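Local coordinates for protein 3-carboxy-cis,cis-muconate cycloisomerase (PDB 1RE5) that belongs to the largely helical fumarase/aspartase lyase superfamily and assembles as a tetramer of identical chains around long, tightly packed helices, at residues A8-F19 against P328-R339; A172-L183 against V239-L247. All coordinates share one frame; numbering follows the deposited sequence.

Contact 1: residues A8-F19 against P328-R339; sequences AYFTAPAMREIF and PDICCLVSGALR
F19 closes one end of this contact, laying its ring across P328 and C331 of the long helix 319-347. Its CB lies 4.2 Å from C332 SG. With CG anti to the carbonyl carbon (chi1 -70°), the ring swings onto the helix: CG and CD1 meet P328 CB, CD1 at 3.6 Å, CE1 lies by P328 CG, CD2 and CE2 face C331 CB, and CZ at the tip lies beside C331 SG. P328 CA sits over one face in a CH-pi contact, while I18 CG2 of its own segment lies over the rim of the opposite face. C332, the next residue after C331, puts its SG over a face of the guanidinium of R16, one turn before F19, with SG 3.4 Å from R16 NH2; the stronger partner of that charge is D7, through a salt bridge.

S335 holds the middle. Its OG accepts a nearly straight bond from A12 N (3.1 Å, 163°) and donates to C332 O at 2.7 Å, while M15 lays CB and CG against it. Beyond it G336 brings no side chain, and T11 CA comes within 4.0 Å of G336 CA. A water donates to both F10 O and L333 O. Farther out, P13 CD packs over a face of the R339 guanidinium. Short helix 13-18 runs antiparallel to 328-339 (166°, axes 9.0 Å apart), fastening the N-terminal region to the helical bundle characteristic of the fumarase/aspartase superfamily.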
loop_
_atom_site.group_PDB
_atom_site.type_symbol
_atom_site.label_atom_id
_atom_site.label_comp_id
_atom_site.label_asym_id
_atom_site.label_seq_id
_atom_site.Cartn_x
_atom_site.Cartn_y
_atom_site.Cartn_z
ATOM N N ALA D 8 -3.676 24.955 0.008
ATOM C CA ALA D 8 -2.608 25.934 -0.179
ATOM C C ALA D 8 -1.351 25.429 0.533
ATOM O O ALA D 8 -0.220 25.686 0.110
ATOM C CB ALA D 8 -3.030 27.292 0.382
ATOM N N TYR D 9 -1.573 24.699 1.617
ATOM C CA TYR D 9 -0.501 24.136 2.422
ATOM C C TYR D 9 0.105 22.869 1.813
ATOM O O TYR D 9 1.313 22.670 1.893
ATOM C CB TYR D 9 -1.041 23.837 3.819
ATOM C CG TYR D 9 -0.043 23.319 4.840
ATOM C CD1 TYR D 9 1.244 23.852 4.944
ATOM C CD2 TYR D 9 -0.429 22.363 5.770
ATOM C CE1 TYR D 9 2.115 23.439 5.960
ATOM C CE2 TYR D 9 0.421 21.953 6.780
ATOM C CZ TYR D 9 1.691 22.487 6.878
ATOM O OH TYR D 9 2.515 22.049 7.899
ATOM N N PHE D 10 -0.719 22.031 1.188
ATOM C CA PHE D 10 -0.231 20.773 0.599
ATOM C C PHE D 10 0.069 20.758 -0.921
ATOM O O PHE D 10 0.803 19.880 -1.413
ATOM C CB PHE D 10 -1.230 19.637 0.897
ATOM C CG PHE D 10 -1.365 19.291 2.363
ATOM C CD1 PHE D 10 -2.581 18.838 2.873
ATOM C CD2 PHE D 10 -0.275 19.382 3.224
ATOM C CE1 PHE D 10 -2.708 18.482 4.211
ATOM C CE2 PHE D 10 -0.393 19.027 4.564
ATOM C CZ PHE D 10 -1.618 18.576 5.058
ATOM N N THR D 11 -0.490 21.710 -1.664
ATOM C CA THR D 11 -0.296 21.739 -3.110
ATOM C C THR D 11 0.316 23.042 -3.592
ATOM O O THR D 11 0.114 24.085 -2.981
ATOM C CB THR D 11 -1.645 21.544 -3.839
ATOM O OG1 THR D 11 -2.319 20.397 -3.303
ATOM C CG2 THR D 11 -1.426 21.320 -5.324
ATOM N N ALA D 12 1.084 22.974 -4.675
ATOM C CA ALA D 12 1.693 24.165 -5.253
ATOM C C ALA D 12 0.636 24.729 -6.208
ATOM O O ALA D 12 0.181 24.036 -7.123
ATOM C CB ALA D 12 2.948 23.799 -6.004
ATOM N N PRO D 13 0.234 25.998 -6.006
ATOM C CA PRO D 13 -0.784 26.667 -6.832
ATOM C C PRO D 13 -0.724 26.426 -8.335
ATOM O O PRO D 13 -1.756 26.220 -8.980
ATOM C CB PRO D 13 -0.629 28.144 -6.459
ATOM C CG PRO D 13 0.769 28.236 -5.922
ATOM C CD PRO D 13 0.897 26.970 -5.122
ATOM N N ALA D 14 0.475 26.449 -8.897
ATOM C CA ALA D 14 0.633 26.231 -10.329
ATOM C C ALA D 14 0.192 24.834 -10.712
ATOM O O ALA D 14 -0.416 24.638 -11.760
ATOM C CB ALA D 14 2.072 26.435 -10.720
ATOM N N MET D 15 0.515 23.863 -9.858
ATOM C CA MET D 15 0.165 22.463 -10.094
ATOM C C MET D 15 -1.349 22.244 -9.964
ATOM O O MET D 15 -1.939 21.498 -10.735
ATOM C CB MET D 15 0.912 21.563 -9.105
ATOM C CG MET D 15 0.850 20.084 -9.433
ATOM S SD MET D 15 1.958 19.630 -10.779
ATOM C CE MET D 15 0.874 19.683 -12.084
ATOM N N ARG D 16 -1.979 22.880 -8.985
ATOM C CA ARG D 16 -3.421 22.735 -8.834
ATOM C C ARG D 16 -4.129 23.267 -10.076
ATOM O O ARG D 16 -5.177 22.754 -10.463
ATOM C CB ARG D 16 -3.935 23.513 -7.623
ATOM C CG ARG D 16 -5.446 23.384 -7.409
ATOM C CD ARG D 16 -5.796 22.225 -6.479
ATOM N NE ARG D 16 -5.921 20.927 -7.139
ATOM C CZ ARG D 16 -5.785 19.756 -6.512
ATOM N NH1 ARG D 16 -5.512 19.726 -5.217
ATOM N NH2 ARG D 16 -5.937 18.611 -7.170
ATOM N N GLU D 17 -3.566 24.303 -10.695
ATOM C CA GLU D 17 -4.172 24.887 -11.884
ATOM C C GLU D 17 -4.213 23.843 -13.007
ATOM O O GLU D 17 -5.221 23.694 -13.715
ATOM C CB GLU D 17 -3.381 26.118 -12.327
ATOM C CG GLU D 17 -4.115 26.983 -13.341
ATOM C CD GLU D 17 -5.523 27.329 -12.878
ATOM O OE1 GLU D 17 -5.665 27.773 -11.716
ATOM O OE2 GLU D 17 -6.485 27.161 -13.665
ATOM N N ILE D 18 -3.115 23.115 -13.161
ATOM C CA ILE D 18 -3.050 22.082 -14.176
ATOM C C ILE D 18 -4.073 20.993 -13.872
ATOM O O ILE D 18 -4.771 20.518 -14.769
ATOM C CB ILE D 18 -1.658 21.421 -14.224
ATOM C CG1 ILE D 18 -0.619 22.424 -14.721
ATOM C CG2 ILE D 18 -1.697 20.184 -15.115
ATOM C CD1 ILE D 18 0.761 21.815 -14.939
ATOM N N PHE D 19 -4.171 20.593 -12.610
ATOM C CA PHE D 19 -5.106 19.540 -12.254
ATOM C C PHE D 19 -6.347 20.085 -11.601
ATOM O O PHE D 19 -6.599 19.891 -10.410
ATOM C CB PHE D 19 -4.427 18.500 -11.367
ATOM C CG PHE D 19 -3.404 17.686 -12.098
ATOM C CD1 PHE D 19 -3.798 16.730 -13.027
ATOM C CD2 PHE D 19 -2.042 17.920 -11.914
ATOM C CE1 PHE D 19 -2.852 16.021 -13.771
ATOM C CE2 PHE D 19 -1.090 17.211 -12.656
ATOM C CZ PHE D 19 -1.496 16.263 -13.583
ATOM N N PRO D 328 -3.422 12.478 -10.437
ATOM C CA PRO D 328 -3.345 13.907 -10.128
ATOM C C PRO D 328 -2.970 14.134 -8.661
ATOM O O PRO D 328 -2.150 14.995 -8.347
ATOM C CB PRO D 328 -4.744 14.409 -10.476
ATOM C CG PRO D 328 -5.132 13.509 -11.611
ATOM C CD PRO D 328 -4.698 12.156 -11.096
ATOM N N ASP D 329 -3.552 13.360 -7.759
ATOM C CA ASP D 329 -3.219 13.534 -6.352
ATOM C C ASP D 329 -1.723 13.421 -6.119
ATOM O O ASP D 329 -1.146 14.208 -5.370
ATOM C CB ASP D 329 -3.937 12.499 -5.481
ATOM C CG ASP D 329 -5.341 12.922 -5.123
ATOM O OD1 ASP D 329 -5.992 12.199 -4.327
ATOM O OD2 ASP D 329 -5.792 13.978 -5.643
ATOM N N ILE D 330 -1.099 12.432 -6.751
ATOM C CA ILE D 330 0.334 12.230 -6.591
ATOM C C ILE D 330 1.098 13.477 -7.033
ATOM O O ILE D 330 1.947 13.977 -6.305
ATOM C CB ILE D 330 0.810 11.009 -7.397
ATOM C CG1 ILE D 330 0.160 9.739 -6.850
ATOM C CG2 ILE D 330 2.322 10.894 -7.314
ATOM C CD1 ILE D 330 0.410 8.505 -7.673
ATOM N N CYS D 331 0.777 13.980 -8.222
ATOM C CA CYS D 331 1.424 15.172 -8.754
ATOM C C CYS D 331 1.275 16.374 -7.828
ATOM O O CYS D 331 2.237 17.121 -7.597
ATOM C CB CYS D 331 0.841 15.508 -10.124
ATOM S SG CYS D 331 1.365 14.362 -11.410
ATOM N N CYS D 332 0.075 16.571 -7.297
ATOM C CA CYS D 332 -0.152 17.706 -6.414
ATOM C C CYS D 332 0.617 17.570 -5.111
ATOM O O CYS D 332 1.239 18.523 -4.641
ATOM C CB CYS D 332 -1.647 17.868 -6.141
ATOM S SG CYS D 332 -2.550 18.287 -7.636
ATOM N N LEU D 333 0.579 16.374 -4.534
ATOM C CA LEU D 333 1.274 16.085 -3.282
ATOM C C LEU D 333 2.761 16.388 -3.406
ATOM O O LEU D 333 3.361 17.022 -2.531
ATOM C CB LEU D 333 1.076 14.612 -2.913
ATOM C CG LEU D 333 0.301 14.222 -1.642
ATOM C CD1 LEU D 333 -0.470 15.406 -1.067
ATOM C CD2 LEU D 333 -0.643 13.075 -1.989
ATOM N N VAL D 334 3.354 15.930 -4.500
ATOM C CA VAL D 334 4.761 16.151 -4.734
ATOM C C VAL D 334 5.062 17.631 -5.009
ATOM O O VAL D 334 6.074 18.160 -4.531
ATOM C CB VAL D 334 5.246 15.276 -5.902
ATOM C CG1 VAL D 334 6.696 15.578 -6.224
ATOM C CG2 VAL D 334 5.090 13.800 -5.533
ATOM N N SER D 335 4.190 18.306 -5.760
ATOM C CA SER D 335 4.405 19.719 -6.071
ATOM C C SER D 335 4.430 20.519 -4.778
ATOM O O SER D 335 5.188 21.472 -4.633
ATOM C CB SER D 335 3.302 20.246 -6.985
ATOM O OG SER D 335 2.112 20.469 -6.251
ATOM N N GLY D 336 3.599 20.122 -3.825
ATOM C CA GLY D 336 3.578 20.815 -2.553
ATOM C C GLY D 336 4.848 20.566 -1.763
ATOM O O GLY D 336 5.315 21.451 -1.039
ATOM N N ALA D 337 5.415 19.364 -1.886
ATOM C CA ALA D 337 6.642 19.035 -1.155
ATOM C C ALA D 337 7.830 19.774 -1.750
ATOM O O ALA D 337 8.667 20.291 -1.022
ATOM C CB ALA D 337 6.901 17.511 -1.162
ATOM N N LEU D 338 7.904 19.827 -3.074
ATOM C CA LEU D 338 8.996 20.529 -3.735
ATOM C C LEU D 338 8.971 21.989 -3.305
ATOM O O LEU D 338 10.003 22.585 -2.970
ATOM C CB LEU D 338 8.838 20.435 -5.249
ATOM C CG LEU D 338 9.462 19.183 -5.844
ATOM C CD1 LEU D 338 8.956 19.010 -7.246
ATOM C CD2 LEU D 338 10.988 19.287 -5.810
ATOM N N ARG D 339 7.772 22.552 -3.315
ATOM C CA ARG D 339 7.579 23.933 -2.929
ATOM C C ARG D 339 8.136 24.221 -1.546
ATOM O O ARG D 339 8.933 25.144 -1.359
ATOM C CB ARG D 339 6.106 24.268 -2.922
ATOM C CG ARG D 339 5.873 25.706 -2.596
ATOM C CD ARG D 339 4.414 25.993 -2.400
ATOM N NE ARG D 339 4.140 27.420 -2.518
ATOM C CZ ARG D 339 2.995 27.986 -2.159
ATOM N NH1 ARG D 339 2.013 27.238 -1.651
ATOM N NH2 ARG D 339 2.831 29.298 -2.318
HETATM O O HOH W 1 2.255 17.571 0.081
#

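Contact 2: residues A172-L183 against V239-L247; sequences ALTRHRQRLQEL and VLGLVAGSL
The helical segments 172-183 and 239-247 run almost exactly antiparallel, at 170° with axes 10.2 Å apart. The CA atoms of A172 and S246 lie 6.8 Å apart, with H176 opposite V243 one turn on. V239 is a knob in a hole formed by H176, R179, L180 and L183; its CG1 turns to L180 CD1, and its CG2 slides past L183 CD2 at 3.6 Å.

H176 fills the middle. Its chi1 of -63° keeps CG beside the backbone N, and the ring extends toward the other helix, where S246 OG lies at the ring edge, near the plane and close to CE1, and V243 CG2 is 3.6 Å from ND1. A172 O, from the preceding turn, stands over the centre of one face. The extended chain of R179 brings its guanidinium under L242 CD2, which lies 3.7 Å above the plane, while its nitrogens form salt bridges with D231 and E235 of the third subunit.

L173 meets L247 at the far end and also packs on helix 106-142, as does L180. Helix 319-347 covers L240 and L247, helix 434-449 touches R177 and Q181, and the third subunit packs on A172 and L242.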
loop_
_atom_site.group_PDB
_atom_site.type_symbol
_atom_site.label_atom_id
_atom_site.label_comp_id
_atom_site.label_asym_id
_atom_site.label_seq_id
_atom_site.Cartn_x
_atom_site.Cartn_y
_atom_site.Cartn_z
ATOM N N ALA D 172 20.676 12.586 -4.693
ATOM C CA ALA D 172 19.415 11.945 -5.007
ATOM C C ALA D 172 18.639 12.765 -6.021
ATOM O O ALA D 172 18.136 12.211 -7.004
ATOM C CB ALA D 172 18.590 11.777 -3.746
ATOM N N LEU D 173 18.538 14.075 -5.790
ATOM C CA LEU D 173 17.798 14.948 -6.705
ATOM C C LEU D 173 18.351 14.908 -8.136
ATOM O O LEU D 173 17.585 14.939 -9.112
ATOM C CB LEU D 173 17.791 16.391 -6.189
ATOM C CG LEU D 173 16.927 16.656 -4.950
ATOM C CD1 LEU D 173 16.902 18.134 -4.645
ATOM C CD2 LEU D 173 15.521 16.170 -5.192
ATOM N N THR D 174 19.674 14.843 -8.261
ATOM C CA THR D 174 20.304 14.771 -9.572
ATOM C C THR D 174 19.858 13.489 -10.292
ATOM O O THR D 174 19.517 13.505 -11.478
ATOM C CB THR D 174 21.846 14.765 -9.445
ATOM O OG1 THR D 174 22.277 15.993 -8.840
ATOM C CG2 THR D 174 22.508 14.610 -10.826
ATOM N N ARG D 175 19.868 12.377 -9.568
ATOM C CA ARG D 175 19.457 11.105 -10.134
ATOM C C ARG D 175 17.992 11.139 -10.573
ATOM O O ARG D 175 17.604 10.440 -11.509
ATOM C CB ARG D 175 19.659 9.992 -9.114
ATOM C CG ARG D 175 21.009 9.314 -9.169
ATOM C CD ARG D 175 21.210 8.438 -7.938
ATOM N NE ARG D 175 22.034 9.136 -6.960
ATOM C CZ ARG D 175 21.792 9.168 -5.662
ATOM N NH1 ARG D 175 20.745 8.540 -5.162
ATOM N NH2 ARG D 175 22.604 9.841 -4.868
ATOM N N HIS D 176 17.170 11.943 -9.906
ATOM C CA HIS D 176 15.762 12.002 -10.287
ATOM C C HIS D 176 15.584 12.831 -11.530
ATOM O O HIS D 176 14.706 12.544 -12.351
ATOM C CB HIS D 176 14.912 12.573 -9.152
ATOM C CG HIS D 176 14.933 11.724 -7.924
ATOM N ND1 HIS D 176 14.665 12.220 -6.664
ATOM C CD2 HIS D 176 15.250 10.420 -7.756
ATOM C CE1 HIS D 176 14.824 11.259 -5.772
ATOM N NE2 HIS D 176 15.179 10.156 -6.409
ATOM N N ARG D 177 16.412 13.862 -11.670
ATOM C CA ARG D 177 16.333 14.731 -12.837
ATOM C C ARG D 177 16.678 13.892 -14.044
ATOM O O ARG D 177 16.058 14.003 -15.104
ATOM C CB ARG D 177 17.314 15.881 -12.690
ATOM C CG ARG D 177 17.024 16.718 -11.468
ATOM C CD ARG D 177 17.984 17.858 -11.359
ATOM N NE ARG D 177 17.781 18.851 -12.406
ATOM C CZ ARG D 177 18.676 19.788 -12.710
ATOM N NH1 ARG D 177 19.826 19.835 -12.042
ATOM N NH2 ARG D 177 18.417 20.680 -13.664
ATOM N N GLN D 178 17.663 13.030 -13.835
ATOM C CA GLN D 178 18.175 12.097 -14.827
ATOM C C GLN D 178 17.058 11.138 -15.231
ATOM O O GLN D 178 16.822 10.921 -16.411
ATOM C CB GLN D 178 19.324 11.333 -14.181
ATOM C CG GLN D 178 20.226 10.519 -15.053
ATOM C CD GLN D 178 21.279 9.790 -14.199
ATOM O OE1 GLN D 178 21.960 10.407 -13.349
ATOM N NE2 GLN D 178 21.414 8.473 -14.417
ATOM N N ARG D 179 16.363 10.579 -14.243
ATOM C CA ARG D 179 15.273 9.637 -14.492
ATOM C C ARG D 179 14.126 10.297 -15.253
ATOM O O ARG D 179 13.570 9.713 -16.194
ATOM C CB ARG D 179 14.765 9.063 -13.164
ATOM C CG ARG D 179 15.750 8.107 -12.479
ATOM C CD ARG D 179 15.350 7.810 -11.028
ATOM N NE ARG D 179 16.252 6.845 -10.407
ATOM C CZ ARG D 179 16.803 6.998 -9.205
ATOM N NH1 ARG D 179 16.538 8.076 -8.481
ATOM N NH2 ARG D 179 17.644 6.082 -8.734
ATOM N N LEU D 180 13.774 11.514 -14.842
ATOM C CA LEU D 180 12.706 12.283 -15.483
ATOM C C LEU D 180 13.044 12.531 -16.958
ATOM O O LEU D 180 12.184 12.545 -17.831
ATOM C CB LEU D 180 12.549 13.615 -14.745
ATOM C CG LEU D 180 11.321 13.814 -13.852
ATOM C CD1 LEU D 180 10.728 12.480 -13.405
ATOM C CD2 LEU D 180 11.704 14.676 -12.681
ATOM N N GLN D 181 14.326 12.710 -17.218
ATOM C CA GLN D 181 14.804 12.963 -18.562
ATOM C C GLN D 181 14.670 11.702 -19.403
ATOM O O GLN D 181 14.230 11.761 -20.549
ATOM C CB GLN D 181 16.267 13.404 -18.493
ATOM C CG GLN D 181 16.789 14.125 -19.710
ATOM C CD GLN D 181 18.216 14.608 -19.516
ATOM O OE1 GLN D 181 19.136 13.810 -19.287
ATOM N NE2 GLN D 181 18.410 15.920 -19.602
ATOM N N GLU D 182 15.033 10.560 -18.830
ATOM C CA GLU D 182 14.975 9.307 -19.564
ATOM C C GLU D 182 13.574 8.827 -19.883
ATOM O O GLU D 182 13.376 8.129 -20.877
ATOM C CB GLU D 182 15.707 8.215 -18.800
ATOM C CG GLU D 182 17.134 8.578 -18.437
ATOM C CD GLU D 182 17.818 7.494 -17.626
ATOM O OE1 GLU D 182 17.101 6.776 -16.891
ATOM O OE2 GLU D 182 19.065 7.371 -17.711
ATOM N N LEU D 183 12.600 9.191 -19.057
ATOM C CA LEU D 183 11.238 8.743 -19.295
ATOM C C LEU D 183 10.434 9.706 -20.172
ATOM O O LEU D 183 9.366 9.357 -20.689
ATOM C CB LEU D 183 10.512 8.519 -17.958
ATOM C CG LEU D 183 10.107 9.708 -17.080
ATOM C CD1 LEU D 183 8.935 10.465 -17.677
ATOM C CD2 LEU D 183 9.706 9.189 -15.722
ATOM N N VAL D 239 8.498 7.627 -10.334
ATOM C CA VAL D 239 9.624 8.540 -10.147
ATOM C C VAL D 239 9.197 9.646 -9.189
ATOM O O VAL D 239 9.967 10.071 -8.330
ATOM C CB VAL D 239 10.100 9.133 -11.507
ATOM C CG1 VAL D 239 11.279 10.077 -11.288
ATOM C CG2 VAL D 239 10.512 7.993 -12.444
ATOM N N LEU D 240 7.958 10.108 -9.331
ATOM C CA LEU D 240 7.444 11.137 -8.427
ATOM C C LEU D 240 7.484 10.558 -7.005
ATOM O O LEU D 240 7.724 11.277 -6.019
ATOM C CB LEU D 240 6.012 11.517 -8.814
ATOM C CG LEU D 240 5.796 12.848 -9.553
ATOM C CD1 LEU D 240 6.797 13.015 -10.668
ATOM C CD2 LEU D 240 4.380 12.886 -10.104
ATOM N N GLY D 241 7.273 9.242 -6.925
ATOM C CA GLY D 241 7.293 8.554 -5.651
ATOM C C GLY D 241 8.682 8.656 -5.059
ATOM O O GLY D 241 8.842 8.961 -3.869
ATOM N N LEU D 242 9.687 8.398 -5.892
ATOM C CA LEU D 242 11.082 8.477 -5.476
ATOM C C LEU D 242 11.393 9.889 -4.953
ATOM O O LEU D 242 12.069 10.053 -3.930
ATOM C CB LEU D 242 11.982 8.140 -6.666
ATOM C CG LEU D 242 12.705 6.786 -6.797
ATOM C CD1 LEU D 242 11.994 5.662 -6.053
ATOM C CD2 LEU D 242 12.835 6.470 -8.285
ATOM N N VAL D 243 10.883 10.906 -5.644
ATOM C CA VAL D 243 11.110 12.292 -5.234
ATOM C C VAL D 243 10.487 12.562 -3.869
ATOM O O VAL D 243 11.099 13.197 -3.010
ATOM C CB VAL D 243 10.519 13.288 -6.245
ATOM C CG1 VAL D 243 10.561 14.696 -5.665
ATOM C CG2 VAL D 243 11.301 13.234 -7.546
ATOM N N ALA D 244 9.266 12.082 -3.666
ATOM C CA ALA D 244 8.587 12.277 -2.389
ATOM C C ALA D 244 9.456 11.670 -1.301
ATOM O O ALA D 244 9.704 12.285 -0.267
ATOM C CB ALA D 244 7.222 11.586 -2.416
ATOM N N GLY D 245 9.920 10.452 -1.563
ATOM C CA GLY D 245 10.744 9.738 -0.607
ATOM C C GLY D 245 12.001 10.483 -0.214
ATOM O O GLY D 245 12.306 10.623 0.973
ATOM N N SER D 246 12.742 10.970 -1.204
ATOM C CA SER D 246 13.972 11.696 -0.906
ATOM C C SER D 246 13.698 12.973 -0.135
ATOM O O SER D 246 14.379 13.250 0.842
ATOM C CB SER D 246 14.740 12.001 -2.188
ATOM O OG SER D 246 15.153 10.792 -2.806
ATOM N N LEU D 247 12.707 13.751 -0.557
ATOM C CA LEU D 247 12.383 14.977 0.164
ATOM C C LEU D 247 11.859 14.621 1.556
ATOM O O LEU D 247 11.926 15.432 2.484
ATOM C CB LEU D 247 11.331 15.793 -0.595
ATOM C CG LEU D 247 11.751 16.365 -1.955
ATOM C CD1 LEU D 247 10.602 17.189 -2.502
ATOM C CD2 LEU D 247 13.021 17.216 -1.831
#

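Contact 1 and contact 2 are two layers of one bundle, their centres about 16 Å apart, joined where helix 319-347 meets helix 231-257. C331 SG, beside the F19 ring in contact 1, lies 3.6 Å from L240 CD2, and farther along L338 N is 3.8 Å from L247 CD1. Contact 1 joins segments 309 residues apart in sequence, and both segments of contact 2 lie between them. Helix 286-307 carries the residues lining two sites for 2,3-dihydroxy-1,4-dithiobutane, T296, R297, P299 and G300 at one, S303, T304 and A307 at the other. It touches contact 1 through Y9, I330 and L333, while contact 2 meets F306 of the third subunit through L242.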